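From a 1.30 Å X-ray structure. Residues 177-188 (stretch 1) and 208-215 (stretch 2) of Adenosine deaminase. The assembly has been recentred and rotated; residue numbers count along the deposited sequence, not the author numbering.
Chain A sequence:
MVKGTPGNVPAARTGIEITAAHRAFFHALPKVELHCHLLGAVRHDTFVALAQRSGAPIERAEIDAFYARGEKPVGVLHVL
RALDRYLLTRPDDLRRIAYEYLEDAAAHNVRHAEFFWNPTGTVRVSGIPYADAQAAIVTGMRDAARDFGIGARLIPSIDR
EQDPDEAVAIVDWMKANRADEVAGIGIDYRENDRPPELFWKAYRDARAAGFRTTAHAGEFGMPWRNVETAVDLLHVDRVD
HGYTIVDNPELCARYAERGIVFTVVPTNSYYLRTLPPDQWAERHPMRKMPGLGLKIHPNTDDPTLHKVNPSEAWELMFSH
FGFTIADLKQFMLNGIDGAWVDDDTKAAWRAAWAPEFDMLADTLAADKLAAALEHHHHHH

Stretch 1 177-188: NRADEVAGIGID
Stretch 2 208-215: AAGFRTTA

The two stretches are joined chiefly by a short parallel pairing of strand 184-188 with the strand that begins at Arg212. Their N-to-C directions differ by 13° and their axes approach to 4.6 Å. The register is fixed by CA-CA distances of 4.4 Å for Gly184-Arg212, 4.9 Å for Ile185-Thr213 and 4.7 Å for Gly186-Thr214. Backbone angles are extended, from nearly flat at Gly184 (phi/psi 176/-173) to -119/159 at Ile185, -132/-176 at Gly186 and -145/133 at Ile187, facing -78/163 at Arg212, -140/151 at Thr213, -140/171 at Thr214 and -158/136 at Ala215.

Three backbone hydrogen bonds follow this register. Arg212 N donates to Ala183 O (3.2 Å, N-H...O angle 154°), Ile185 N to Arg212 O (3.0 Å, 150°) and Thr214 N to Ile185 O (2.9 Å, 154°). Ile185 thus uses both its NH and its carbonyl, reaching the residues before and after Thr213, as a parallel bridge requires. Two CA-H...O contacts supplement them: Thr213 CA lies 3.4 Å from Ile185 O, and Gly186 CA lies 3.3 Å from Thr214 O with an angle at hydrogen of 164°.

Both strand glycines suit the close approach. An ideal CB on Gly184 would stand 2.2 Å from Arg212 O, a clash; one on Gly186 would be tight, 3.3 Å from Thr214 CG2 (chi1 t). Gly210 rests instead on its own backbone: in a Schellman motif after the helix, it has positive phi (89/9), and a CB there would jam against the preceding carbonyl oxygen.

Apolar contacts add to the pairing. Ile185 (chi1 p, chi2 t) and Thr213 (chi1 p) point to the same face of the sheet, where Ile185 CG1 meets Thr213 CG2 at 3.8 Å. Further along, Ile187 (chi1 t, chi2 t) places CG2 3.5 Å from the methyl CB of Ala215; both residues are buried.

Before the strands, Phe211 (-86/149, chi1 m, chi2 -67°) points toward stretch 1 and has 86 Å² covered by it, the largest share of any residue in the 551 Å² buried in total. Its CE1 is 3.7 Å from Val182 O and its CD1 3.8 Å from Ala183 O, both oxygens lying at the ring edge, near its plane. Val182 (-104/109) ends a type I turn from Ala179 through Asp180 (-58/-29) and Glu181 (-69/-22), closed by the hydrogen bond from Val182 N to Ala179 O (3.0 Å); Ala183 (-106/-23) comes next.

The polar side-chain contacts come from two arginines. Arg178 (-66/139) extends its chain (chi1 m, chi2 t, chi3 t, chi4 -89°) so that its guanidinium meets the O of Ala209 (-89/2) edge-on: NH2 donates at 2.9 Å and 160°, while NH1 adds a weak bond to Ala209 O at 3.3 Å and 137°. Arg178 NH1 also lies 3.7 Å from Phe211 CZ. Arg212 (chi1 m, chi2 t, chi3 t, chi4 112°) acts through one water, which donates to Ala183 O at 2.8 Å and accepts from Arg212 NH1 at 3.2 Å.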

# COMPACT_ATOMS: atom_id res chain seq x y z
N ASN A 177 16.29 2.42 18.02
CA ASN A 177 16.23 3.64 17.22
C ASN A 177 14.84 4.24 17.20
O ASN A 177 14.28 4.48 16.13
CB ASN A 177 16.64 3.34 15.77
CG ASN A 177 18.09 2.93 15.64
OD1 ASN A 177 18.97 3.79 15.52
ND2 ASN A 177 18.34 1.63 15.66
N ARG A 178 14.26 4.48 18.37
CA ARG A 178 12.88 4.94 18.42
C ARG A 178 12.73 6.32 17.80
O ARG A 178 13.58 7.20 17.98
CB ARG A 178 12.33 4.92 19.84
CG ARG A 178 12.07 3.51 20.37
CD ARG A 178 11.42 3.57 21.75
NE ARG A 178 11.15 2.25 22.31
CZ ARG A 178 10.03 1.56 22.11
NH1 ARG A 178 9.06 2.06 21.36
NH2 ARG A 178 9.87 0.36 22.66
N ALA A 179 11.65 6.50 17.05
CA ALA A 179 11.33 7.77 16.43
C ALA A 179 9.83 7.84 16.27
O ALA A 179 9.20 6.82 15.98
CB ALA A 179 12.02 7.91 15.08
N ASP A 180 9.26 9.03 16.44
CA ASP A 180 7.81 9.19 16.33
C ASP A 180 7.28 8.76 14.96
O ASP A 180 6.15 8.31 14.84
CB ASP A 180 7.40 10.64 16.61
CG ASP A 180 7.55 11.02 18.07
OD1 ASP A 180 7.81 10.12 18.91
OD2 ASP A 180 7.40 12.22 18.39
N GLU A 181 8.12 8.89 13.94
CA GLU A 181 7.75 8.51 12.58
C GLU A 181 7.57 7.01 12.36
O GLU A 181 6.91 6.59 11.41
CB GLU A 181 8.79 9.03 11.59
CG GLU A 181 8.71 10.51 11.29
CD GLU A 181 9.36 11.38 12.34
OE1 GLU A 181 10.00 10.86 13.29
OE2 GLU A 181 9.23 12.62 12.23
N VAL A 182 8.18 6.20 13.22
CA VAL A 182 8.23 4.76 13.00
C VAL A 182 7.22 4.09 13.92
O VAL A 182 7.41 4.03 15.13
CB VAL A 182 9.66 4.22 13.22
CG1 VAL A 182 9.72 2.73 12.95
CG2 VAL A 182 10.64 4.97 12.32
N ALA A 183 6.14 3.59 13.33
CA ALA A 183 4.91 3.30 14.07
C ALA A 183 4.62 1.82 14.33
O ALA A 183 3.87 1.50 15.24
CB ALA A 183 3.73 3.94 13.36
N GLY A 184 5.18 0.93 13.52
CA GLY A 184 4.85 -0.47 13.67
C GLY A 184 5.50 -1.32 12.61
O GLY A 184 6.31 -0.80 11.83
N ILE A 185 5.14 -2.60 12.59
CA ILE A 185 5.71 -3.54 11.62
C ILE A 185 4.66 -4.14 10.71
O ILE A 185 3.47 -4.19 11.04
CB ILE A 185 6.51 -4.69 12.29
CG1 ILE A 185 5.59 -5.57 13.15
CG2 ILE A 185 7.69 -4.16 13.09
CD1 ILE A 185 6.18 -6.93 13.46
N GLY A 186 5.14 -4.63 9.58
CA GLY A 186 4.34 -5.42 8.65
C GLY A 186 5.10 -6.68 8.24
O GLY A 186 6.19 -6.95 8.76
N ILE A 187 4.52 -7.45 7.32
CA ILE A 187 5.19 -8.62 6.75
C ILE A 187 4.78 -8.75 5.29
O ILE A 187 3.59 -8.64 4.97
CB ILE A 187 4.91 -9.92 7.55
CG1 ILE A 187 5.76 -11.07 7.01
CG2 ILE A 187 3.43 -10.31 7.52
CD1 ILE A 187 5.80 -12.28 7.94
N ASP A 188 5.75 -8.95 4.41
CA ASP A 188 5.47 -9.06 2.99
C ASP A 188 6.48 -9.97 2.27
O ASP A 188 7.17 -10.76 2.93
CB ASP A 188 5.35 -7.67 2.34
CG ASP A 188 6.56 -6.78 2.60
OD1 ASP A 188 7.70 -7.25 2.45
OD2 ASP A 188 6.37 -5.60 2.96
N ALA A 208 4.92 -6.07 22.39
CA ALA A 208 5.46 -5.83 23.73
C ALA A 208 6.25 -4.52 23.80
O ALA A 208 6.40 -3.92 24.87
CB ALA A 208 6.33 -7.00 24.19
N ALA A 209 6.77 -4.09 22.66
CA ALA A 209 7.55 -2.86 22.57
C ALA A 209 6.65 -1.65 22.29
O ALA A 209 7.15 -0.54 22.13
CB ALA A 209 8.61 -2.98 21.48
N GLY A 210 5.34 -1.87 22.22
CA GLY A 210 4.39 -0.79 22.02
C GLY A 210 4.09 -0.45 20.57
O GLY A 210 3.42 0.55 20.30
N PHE A 211 4.57 -1.27 19.64
CA PHE A 211 4.33 -1.01 18.23
C PHE A 211 3.00 -1.58 17.76
O PHE A 211 2.54 -2.61 18.26
CB PHE A 211 5.48 -1.57 17.38
CG PHE A 211 6.78 -0.85 17.58
CD1 PHE A 211 6.92 0.47 17.17
CD2 PHE A 211 7.85 -1.47 18.21
CE1 PHE A 211 8.12 1.15 17.37
CE2 PHE A 211 9.05 -0.80 18.41
CZ PHE A 211 9.18 0.51 18.00
N ARG A 212 2.40 -0.91 16.78
CA ARG A 212 1.27 -1.49 16.06
C ARG A 212 1.79 -2.51 15.05
O ARG A 212 2.99 -2.54 14.74
CB ARG A 212 0.46 -0.41 15.36
CG ARG A 212 -0.34 0.46 16.31
CD ARG A 212 -0.99 1.54 15.52
NE ARG A 212 -2.06 2.29 16.16
CZ ARG A 212 -1.97 3.57 16.50
NH1 ARG A 212 -0.83 4.23 16.30
NH2 ARG A 212 -3.00 4.19 17.06
N THR A 213 0.90 -3.37 14.56
CA THR A 213 1.30 -4.37 13.59
C THR A 213 0.25 -4.55 12.51
O THR A 213 -0.95 -4.37 12.73
CB THR A 213 1.63 -5.76 14.23
OG1 THR A 213 0.43 -6.42 14.62
CG2 THR A 213 2.58 -5.67 15.43
N THR A 214 0.73 -4.92 11.33
CA THR A 214 -0.12 -5.27 10.20
C THR A 214 0.52 -6.47 9.51
O THR A 214 1.64 -6.86 9.86
CB THR A 214 -0.33 -4.08 9.23
OG1 THR A 214 -1.29 -4.44 8.22
CG2 THR A 214 0.98 -3.66 8.58
N ALA A 215 -0.18 -7.09 8.57
CA ALA A 215 0.36 -8.25 7.86
C ALA A 215 -0.30 -8.46 6.52
O ALA A 215 -1.52 -8.39 6.42
CB ALA A 215 0.20 -9.52 8.71
O HOH W 1 2.10 3.09 16.62